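Local atomic coordinates of periplasmic solute binding protein (Pectobacterium atrosepticum, PDB entry 4RY1), a protein that probably binds a sugar in the periplasm and hands it to an ABC-type import system. Residues Q57-L69 with K285-K297. Sequence-based numbering, arbitrary orientation. Where two conformers were deposited one is given.
Sequences QEPDVMRIDWNWL and KPSSLFAISKNSK. With GOL (glycerol), chain C.
Met62 pairs with Ala291 and Ile64 with Leu289 through two backbone hydrogen bonds each, joining strand 61-64 to strand 288-292 antiparallel in the mixed sheet of a periplasmic binding protein lobe; 61-64 lies between the parallel strand 3-10 and the returning chain. On the face of these four residues, Ile64 CG1 rests 3.7 Å from Leu289 CB; chi1 of 61° sets that branch between its own backbone N and carbonyl carbon and carries CD1 over the small Ala291 methyl. Leu69 CD1 meets Leu289 CD1 tip to tip. On the other face Val61 CG1 touches Phe290 CD1 at 3.7 Å, and helix 299-310 packs against both residues, a setting suited to branched and aromatic side chains.

On the N-terminal side of the corner at Ser287, Pro286 lays CD over one face of the Trp66 indole, a CH-pi contact 3.9 Å from the five-membered ring centroid. Lys285 sets CB over the same face, toward the rim, and its CD comes 3.7 Å from Trp66 CE3, while Trp66 NE1 bonds to Thr101 O. The extended lysine carries NZ to Asn67 OD1 (3.0 Å), approaching from above the amide's carbonyl plane, to glycerol O3 (2.8 Å), and to a salt bridge with Glu369.

Arg63, extended with CG anti to N (chi1 -169°), places its guanidinium over Ser288 CB and makes a weak NE bond to Ser288 OG; Trp10 adds a cation-pi contact. The glycerol, probably from crystallisation, sits beside this polar cluster, consistent with a ligand pocket. Asp65 grips it with both carboxylate oxygens: OD2 accepts from glycerol O3, and OD1 accepts from glycerol O2 at 2.6 Å.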
ATOM      1  N   GLN A  57      19.901 -18.094  -2.643  1.00 16.39           N
ATOM      2  CA  GLN A  57      20.848 -17.025  -2.283  1.00 17.12           C
ATOM      3  C   GLN A  57      20.204 -15.881  -1.465  1.00 16.85           C
ATOM      4  O   GLN A  57      20.836 -14.869  -1.222  1.00 18.94           O
ATOM      5  CB  GLN A  57      21.505 -16.415  -3.530  1.00 20.23           C
ATOM      6  CG  GLN A  57      22.276 -17.389  -4.404  1.00 28.35           C
ATOM      7  CD  GLN A  57      23.236 -18.244  -3.619  1.00 72.11           C
ATOM      8  OE1 GLN A  57      23.009 -19.437  -3.433  1.00 73.63           O
ATOM      9  NE2 GLN A  57      24.307 -17.635  -3.131  1.00 79.05           N
ATOM     10  N   GLU A  58      18.939 -16.028  -1.109  1.00 14.86           N
ATOM     11  CA  GLU A  58      18.230 -14.948  -0.434  1.00 15.11           C
ATOM     12  C   GLU A  58      18.767 -14.700   0.991  1.00 14.62           C
ATOM     13  O   GLU A  58      19.318 -15.597   1.638  1.00 14.05           O
ATOM     14  CB  GLU A  58      16.743 -15.263  -0.399  1.00 14.15           C
ATOM     15  CG  GLU A  58      16.317 -16.414   0.497  1.00 14.25           C
ATOM     16  CD  GLU A  58      16.369 -17.804  -0.141  1.00 15.42           C
ATOM     17  OE1 GLU A  58      17.135 -18.043  -1.114  1.00 16.50           O
ATOM     18  OE2 GLU A  58      15.646 -18.659   0.377  1.00 21.89           O
ATOM     19  N   PRO A  59      18.579 -13.473   1.490  1.00 13.93           N
ATOM     20  CA  PRO A  59      18.972 -13.193   2.852  1.00 13.75           C
ATOM     21  C   PRO A  59      18.160 -13.924   3.894  1.00 14.25           C
ATOM     22  O   PRO A  59      17.060 -14.402   3.638  1.00 13.39           O
ATOM     23  CB  PRO A  59      18.762 -11.693   2.995  1.00 16.03           C
ATOM     24  CG  PRO A  59      18.241 -11.180   1.719  1.00 17.91           C
ATOM     25  CD  PRO A  59      17.934 -12.332   0.837  1.00 13.98           C
ATOM     26  N   ASP A  60      18.716 -13.989   5.094  1.00 13.18           N
ATOM     27  CA  ASP A  60      18.048 -14.666   6.221  1.00 11.79           C
ATOM     28  C   ASP A  60      16.722 -14.006   6.599  1.00 10.67           C
ATOM     29  O   ASP A  60      15.768 -14.684   6.958  1.00 11.90           O
ATOM     30  CB  ASP A  60      18.962 -14.704   7.443  1.00 12.21           C
ATOM     31  CG  ASP A  60      20.268 -15.414   7.154  1.00 14.00           C
ATOM     32  OD1 ASP A  60      21.198 -14.762   6.646  1.00 14.47           O
ATOM     33  OD2 ASP A  60      20.311 -16.637   7.360  1.00 19.27           O
ATOM     34  N   VAL A  61      16.740 -12.673   6.592  1.00 11.25           N
ATOM     35  CA  VAL A  61      15.553 -11.853   6.864  1.00 10.68           C
ATOM     36  C   VAL A  61      15.277 -10.974   5.654  1.00 10.34           C
ATOM     37  O   VAL A  61      16.168 -10.262   5.170  1.00 11.47           O
ATOM     38  CB  VAL A  61      15.706 -10.974   8.118  1.00 10.37           C
ATOM     39  CG1 VAL A  61      14.465 -10.091   8.352  1.00 10.99           C
ATOM     40  CG2 VAL A  61      15.919 -11.845   9.329  1.00 12.39           C
ATOM     41  N   MET A  62      14.035 -11.029   5.175  1.00 10.42           N
ATOM     42  CA  MET A  62      13.631 -10.236   4.009  1.00 11.57           C
ATOM     43  C   MET A  62      12.428  -9.375   4.347  1.00 10.37           C
ATOM     44  O   MET A  62      11.427  -9.876   4.861  1.00 11.80           O
ATOM     45  CB  MET A  62      13.205 -11.157   2.869  1.00 11.41           C
ATOM     46  CG  MET A  62      14.296 -12.082   2.339  1.00 12.01           C
ATOM     47  SD  MET A  62      13.686 -13.644   1.532  1.00  8.92           S
ATOM     48  CE  MET A  62      13.461 -14.585   3.076  1.00 15.79           C
ATOM     49  N   ARG A  63      12.472  -8.109   3.964  1.00 10.82           N
ATOM     50  CA  ARG A  63      11.222  -7.344   3.847  1.00 10.80           C
ATOM     51  C   ARG A  63      10.496  -7.837   2.586  1.00 11.61           C
ATOM     52  O   ARG A  63      11.114  -7.967   1.535  1.00 11.87           O
ATOM     53  CB  ARG A  63      11.457  -5.852   3.750  1.00 10.23           C
ATOM     54  CG  ARG A  63      10.208  -4.994   3.902  1.00 11.15           C
ATOM     55  CD  ARG A  63      10.470  -3.560   3.481  1.00 11.62           C
ATOM     56  NE  ARG A  63       9.272  -2.723   3.531  1.00 13.58           N
ATOM     57  CZ  ARG A  63       9.002  -1.819   4.470  1.00 15.10           C
ATOM     58  NH1 ARG A  63       9.840  -1.627   5.472  1.00 15.09           N
ATOM     59  NH2 ARG A  63       7.877  -1.113   4.368  1.00 18.41           N
ATOM     60  N   ILE A  64       9.207  -8.110   2.715  1.00 10.58           N
ATOM     61  CA  ILE A  64       8.396  -8.525   1.597  1.00 11.05           C
ATOM     62  C   ILE A  64       7.052  -7.819   1.650  1.00 11.33           C
ATOM     63  O   ILE A  64       6.594  -7.413   2.714  1.00 11.98           O
ATOM     64  CB  ILE A  64       8.171 -10.042   1.540  1.00 13.35           C
ATOM     65  CG1 ILE A  64       7.450 -10.547   2.792  1.00 13.62           C
ATOM     66  CG2 ILE A  64       9.478 -10.795   1.292  1.00 15.70           C
ATOM     67  CD1 ILE A  64       6.951 -11.975   2.656  1.00 17.48           C
ATOM     68  N   ASP A  65       6.445  -7.623   0.496  1.00 12.02           N
ATOM     69  CA  ASP A  65       5.068  -7.174   0.425  1.00 12.55           C
ATOM     70  C   ASP A  65       4.121  -8.360   0.646  1.00 12.41           C
ATOM     71  O   ASP A  65       4.373  -9.484   0.182  1.00 12.26           O
ATOM     72  CB  ASP A  65       4.789  -6.457  -0.907  1.00 13.16           C
ATOM     73  CG  ASP A  65       4.544  -4.944  -0.776  1.00 22.51           C
ATOM     74  OD1 ASP A  65       4.542  -4.354   0.323  1.00 19.69           O
ATOM     75  OD2 ASP A  65       4.362  -4.322  -1.825  1.00 28.32           O
ATOM     76  N   TRP A  66       3.006  -8.090   1.327  1.00 11.95           N
ATOM     77  CA  TRP A  66       1.974  -9.115   1.576  1.00 12.93           C
ATOM     78  C   TRP A  66       1.466  -9.761   0.289  1.00 11.97           C
ATOM     79  O   TRP A  66       1.199 -10.970   0.227  1.00 13.49           O
ATOM     80  CB  TRP A  66       0.835  -8.489   2.381  1.00 17.43           C
ATOM     81  CG  TRP A  66      -0.436  -9.251   2.454  1.00 14.40           C
ATOM     82  CD1 TRP A  66      -0.738 -10.269   3.305  1.00 15.50           C
ATOM     83  CD2 TRP A  66      -1.606  -8.996   1.688  1.00 14.63           C
ATOM     84  NE1 TRP A  66      -2.032 -10.682   3.090  1.00 16.81           N
ATOM     85  CE2 TRP A  66      -2.583  -9.897   2.111  1.00 15.12           C
ATOM     86  CE3 TRP A  66      -1.924  -8.074   0.684  1.00 18.20           C
ATOM     87  CZ2 TRP A  66      -3.859  -9.905   1.570  1.00 19.18           C
ATOM     88  CZ3 TRP A  66      -3.187  -8.084   0.154  1.00 18.57           C
ATOM     89  CH2 TRP A  66      -4.135  -8.991   0.597  1.00 20.42           C
ATOM     90  N   ASN A  67       1.334  -8.958  -0.743  1.00 12.85           N
ATOM     91  CA  ASN A  67       0.799  -9.450  -2.007  1.00 14.53           C
ATOM     92  C   ASN A  67       1.785 -10.283  -2.804  1.00 14.33           C
ATOM     93  O   ASN A  67       1.421 -10.785  -3.879  1.00 15.85           O
ATOM     94  CB  ASN A  67       0.271  -8.274  -2.803  1.00 18.65           C
ATOM     95  CG  ASN A  67       1.206  -7.113  -2.784  1.00 22.03           C
ATOM     96  OD1 ASN A  67       1.418  -6.470  -1.724  1.00 24.09           O
ATOM     97  ND2 ASN A  67       1.774  -6.816  -3.913  1.00 23.47           N
ATOM     98  N   TRP A  68       2.989 -10.483  -2.260  1.00 12.96           N
ATOM     99  CA  TRP A  68       3.966 -11.413  -2.843  1.00 11.96           C
ATOM    100  C   TRP A  68       3.829 -12.820  -2.289  1.00 12.68           C
ATOM    101  O   TRP A  68       4.480 -13.752  -2.791  1.00 14.21           O
ATOM    102  CB  TRP A  68       5.408 -10.957  -2.661  1.00 12.89           C
ATOM    103  CG  TRP A  68       5.710  -9.605  -3.204  1.00 12.46           C
ATOM    104  CD1 TRP A  68       4.943  -8.834  -4.044  1.00 14.38           C
ATOM    105  CD2 TRP A  68       6.861  -8.835  -2.896  1.00 12.74           C
ATOM    106  NE1 TRP A  68       5.559  -7.640  -4.274  1.00 15.76           N
ATOM    107  CE2 TRP A  68       6.753  -7.622  -3.601  1.00 13.34           C
ATOM    108  CE3 TRP A  68       8.004  -9.066  -2.114  1.00 13.04           C
ATOM    109  CZ2 TRP A  68       7.722  -6.622  -3.515  1.00 15.38           C
ATOM    110  CZ3 TRP A  68       8.975  -8.073  -2.048  1.00 13.63           C
ATOM    111  CH2 TRP A  68       8.818  -6.866  -2.728  1.00 14.92           C
ATOM    112  N   LEU A  69       2.996 -13.006  -1.279  1.00 12.76           N
ATOM    113  CA  LEU A  69       2.834 -14.333  -0.696  1.00 13.82           C
ATOM    114  C   LEU A  69       2.256 -15.369  -1.678  1.00 13.91           C
ATOM    115  O   LEU A  69       2.650 -16.535  -1.624  1.00 13.56           O
ATOM    116  CB  LEU A  69       2.058 -14.303   0.618  1.00 14.96           C
ATOM    117  CG  LEU A  69       2.790 -13.660   1.792  1.00 14.22           C
ATOM    118  CD1 LEU A  69       1.911 -13.716   3.031  1.00 16.23           C
ATOM    119  CD2 LEU A  69       4.121 -14.339   2.072  1.00 14.05           C
ATOM    120  N   LYS A 285      -4.273  -3.688   4.647  1.00 13.37           N
ATOM    121  CA  LYS A 285      -3.371  -4.842   4.500  1.00 13.29           C
ATOM    122  C   LYS A 285      -2.098  -4.563   5.264  1.00 12.46           C
ATOM    123  O   LYS A 285      -1.862  -3.434   5.696  1.00 12.57           O
ATOM    124  CB  LYS A 285      -3.006  -5.079   3.041  1.00 14.38           C
ATOM    125  CG  LYS A 285      -2.110  -4.014   2.428  1.00 13.62           C
ATOM    126  CD  LYS A 285      -1.572  -4.418   1.069  1.00 14.43           C
ATOM    127  CE  LYS A 285      -0.483  -3.479   0.594  1.00 15.84           C
ATOM    128  NZ  LYS A 285       0.187  -3.973  -0.656  1.00 18.35           N
ATOM    129  N   PRO A 286      -1.256  -5.586   5.452  1.00 11.22           N
ATOM    130  CA  PRO A 286       0.074  -5.270   5.994  1.00 10.93           C
ATOM    131  C   PRO A 286       0.837  -4.353   5.082  1.00 12.05           C
ATOM    132  O   PRO A 286       0.854  -4.575   3.871  1.00 13.24           O
ATOM    133  CB  PRO A 286       0.764  -6.634   6.066  1.00 12.86           C
ATOM    134  CG  PRO A 286      -0.348  -7.631   6.105  1.00 14.80           C
ATOM    135  CD  PRO A 286      -1.399  -7.022   5.213  1.00 13.45           C
ATOM    136  N   SER A 287       1.520  -3.361   5.634  1.00 11.76           N
ATOM    137  CA  SER A 287       2.329  -2.482   4.788  1.00 12.04           C
ATOM    138  C   SER A 287       3.523  -3.223   4.190  1.00 12.29           C
ATOM    139  O   SER A 287       3.997  -2.873   3.118  1.00 13.11           O
ATOM    140  CB  SER A 287       2.853  -1.282   5.565  1.00 13.47           C
ATOM    141  OG  SER A 287       3.871  -1.652   6.478  1.00 16.47           O
ATOM    142  N   SER A 288       3.991  -4.215   4.939  0.50 11.46           N
ATOM    143  CA  SER A 288       5.109  -5.090   4.600  0.50 11.57           C
ATOM    144  C   SER A 288       5.237  -6.093   5.732  0.50  9.98           C
ATOM    145  O   SER A 288       4.669  -5.895   6.816  0.50 11.00           O
ATOM    146  CB  SER A 288       6.420  -4.319   4.420  0.50 12.32           C
ATOM    147  OG  SER A 288       6.565  -3.842   3.075  0.50 11.56           O
ATOM    148  N   LEU A 289       6.003  -7.144   5.468  1.00 12.05           N
ATOM    149  CA  LEU A 289       6.256  -8.226   6.416  1.00 12.15           C
ATOM    150  C   LEU A 289       7.749  -8.417   6.491  1.00 11.55           C
ATOM    151  O   LEU A 289       8.445  -8.125   5.522  1.00 10.91           O
ATOM    152  CB  LEU A 289       5.670  -9.576   5.939  1.00 12.50           C
ATOM    153  CG  LEU A 289       4.266  -9.609   5.333  1.00 16.01           C
ATOM    154  CD1 LEU A 289       3.945 -10.984   4.746  1.00 20.22           C
ATOM    155  CD2 LEU A 289       3.281  -9.322   6.401  1.00 23.44           C
ATOM    156  N   PHE A 290       8.228  -8.957   7.609  1.00 10.24           N
ATOM    157  CA  PHE A 290       9.545  -9.583   7.640  1.00 10.95           C
ATOM    158  C   PHE A 290       9.360 -11.092   7.603  1.00 10.87           C
ATOM    159  O   PHE A 290       8.597 -11.651   8.398  1.00 10.85           O
ATOM    160  CB  PHE A 290      10.355  -9.221   8.885  1.00 11.10           C
ATOM    161  CG  PHE A 290      11.019  -7.870   8.828  1.00 11.11           C
ATOM    162  CD1 PHE A 290      11.851  -7.504   7.769  1.00 11.98           C
ATOM    163  CD2 PHE A 290      10.868  -6.974   9.882  1.00 12.43           C
ATOM    164  CE1 PHE A 290      12.468  -6.253   7.740  1.00 12.04           C
ATOM    165  CE2 PHE A 290      11.493  -5.750   9.853  1.00 14.78           C
ATOM    166  CZ  PHE A 290      12.275  -5.375   8.788  1.00 13.71           C
ATOM    167  N   ALA A 291      10.070 -11.726   6.663  1.00 10.68           N
ATOM    168  CA  ALA A 291      10.084 -13.183   6.491  1.00 10.35           C
ATOM    169  C   ALA A 291      11.497 -13.702   6.715  1.00 11.50           C
ATOM    170  O   ALA A 291      12.466 -13.007   6.466  1.00 11.51           O
ATOM    171  CB  ALA A 291       9.626 -13.546   5.085  1.00 11.07           C
ATOM    172  N   ILE A 292      11.583 -14.937   7.189  1.00 11.07           N
ATOM    173  CA  ILE A 292      12.847 -15.666   7.355  1.00 10.26           C
ATOM    174  C   ILE A 292      13.002 -16.688   6.210  1.00 11.52           C
ATOM    175  O   ILE A 292      12.056 -17.368   5.849  1.00 12.32           O
ATOM    176  CB  ILE A 292      12.917 -16.373   8.719  1.00 11.23           C
ATOM    177  CG1 ILE A 292      12.859 -15.343   9.849  1.00 11.76           C
ATOM    178  CG2 ILE A 292      14.163 -17.241   8.843  1.00 13.32           C
ATOM    179  CD1 ILE A 292      12.803 -15.928  11.254  1.00 13.03           C
ATOM    180  N   SER A 293      14.219 -16.770   5.681  0.50 12.37           N
ATOM    181  CA  SER A 293      14.541 -17.703   4.605  0.50 14.09           C
ATOM    182  C   SER A 293      14.233 -19.118   5.022  0.50 15.21           C
ATOM    183  O   SER A 293      14.582 -19.520   6.123  0.50 15.24           O
ATOM    184  CB  SER A 293      16.017 -17.639   4.239  0.50 15.94           C
ATOM    185  OG  SER A 293      16.355 -18.735   3.390  0.50 19.18           O
ATOM    186  N   LYS A 294      13.614 -19.869   4.108  1.00 16.70           N
ATOM    187  CA  LYS A 294      13.166 -21.229   4.387  1.00 20.16           C
ATOM    188  C   LYS A 294      14.338 -22.042   4.906  1.00 17.32           C
ATOM    189  O   LYS A 294      14.172 -22.830   5.839  1.00 20.92           O
ATOM    190  CB  LYS A 294      12.523 -21.904   3.156  1.00 21.94           C
ATOM    191  CG  LYS A 294      11.654 -23.120   3.532  1.00 33.52           C
ATOM    192  CD  LYS A 294      11.085 -23.875   2.340  1.00 38.59           C
ATOM    193  CE  LYS A 294       9.979 -24.858   2.758  1.00 35.89           C
ATOM    194  NZ  LYS A 294       9.377 -25.572   1.595  1.00 36.65           N
ATOM    195  N   ASN A 295      15.516 -21.850   4.301  1.00 16.27           N
ATOM    196  CA  ASN A 295      16.694 -22.633   4.665  1.00 26.44           C
ATOM    197  C   ASN A 295      17.804 -21.842   5.354  1.00 23.66           C
ATOM    198  O   ASN A 295      18.972 -22.215   5.300  1.00 25.66           O
ATOM    199  CB  ASN A 295      17.235 -23.342   3.422  1.00 22.81           C
ATOM    200  CG  ASN A 295      16.149 -24.088   2.667  1.00 23.28           C
ATOM    201  OD1 ASN A 295      15.847 -23.772   1.514  1.00 36.18           O
ATOM    202  ND2 ASN A 295      15.539 -25.061   3.320  1.00 23.47           N
ATOM    203  N   SER A 296      17.440 -20.750   6.024  1.00 19.11           N
ATOM    204  CA  SER A 296      18.417 -20.047   6.872  1.00 16.93           C
ATOM    205  C   SER A 296      19.091 -21.015   7.838  1.00 16.10           C
ATOM    206  O   SER A 296      18.420 -21.863   8.421  1.00 16.96           O
ATOM    207  CB  SER A 296      17.718 -18.985   7.718  1.00 15.59           C
ATOM    208  OG  SER A 296      18.618 -18.304   8.596  1.00 16.11           O
ATOM    209  N   LYS A 297      20.398 -20.818   8.053  1.00 17.41           N
ATOM    210  CA  LYS A 297      21.163 -21.601   9.044  1.00 18.32           C
ATOM    211  C   LYS A 297      20.965 -21.078  10.464  1.00 17.49           C
ATOM    212  O   LYS A 297      21.386 -21.709  11.427  1.00 21.03           O
ATOM    213  CB  LYS A 297      22.670 -21.610   8.733  1.00 22.82           C
ATOM    214  CG  LYS A 297      23.046 -22.184   7.377  1.00 29.95           C
ATOM    215  CD  LYS A 297      24.541 -22.021   7.123  1.00 49.68           C
ATOM    216  CE  LYS A 297      24.856 -21.816   5.650  1.00 92.25           C
ATOM    217  NZ  LYS A 297      24.631 -23.049   4.850  1.00 93.61           N
TER
HETATM  218  C1  GOL C 501       2.326  -1.099   1.007  1.00 22.67           C
HETATM  219  O1  GOL C 501       2.796  -0.636   2.270  1.00 25.27           O
HETATM  220  C2  GOL C 501       3.438  -0.918  -0.044  1.00 24.68           C
HETATM  221  O2  GOL C 501       4.593  -1.731   0.253  1.00 26.47           O
HETATM  222  C3  GOL C 501       2.971  -1.195  -1.477  1.00 27.10           C
HETATM  223  O3  GOL C 501       2.318  -2.459  -1.555  1.00 24.70           O
HETATM  224  O   HOH W   1      13.161 -18.488   1.504  1.00 19.23           O
HETATM  225  O   HOH W   2      21.858 -18.681   6.632  1.00 25.60           O
HETATM  226  O   HOH W   3       5.943   0.436   5.601  1.00 18.21           O
HETATM  227  O   HOH W   4       6.271  -0.552   1.986  1.00 32.02           O
HETATM  228  O   HOH W   5       2.407  -5.370   1.772  1.00 16.27           O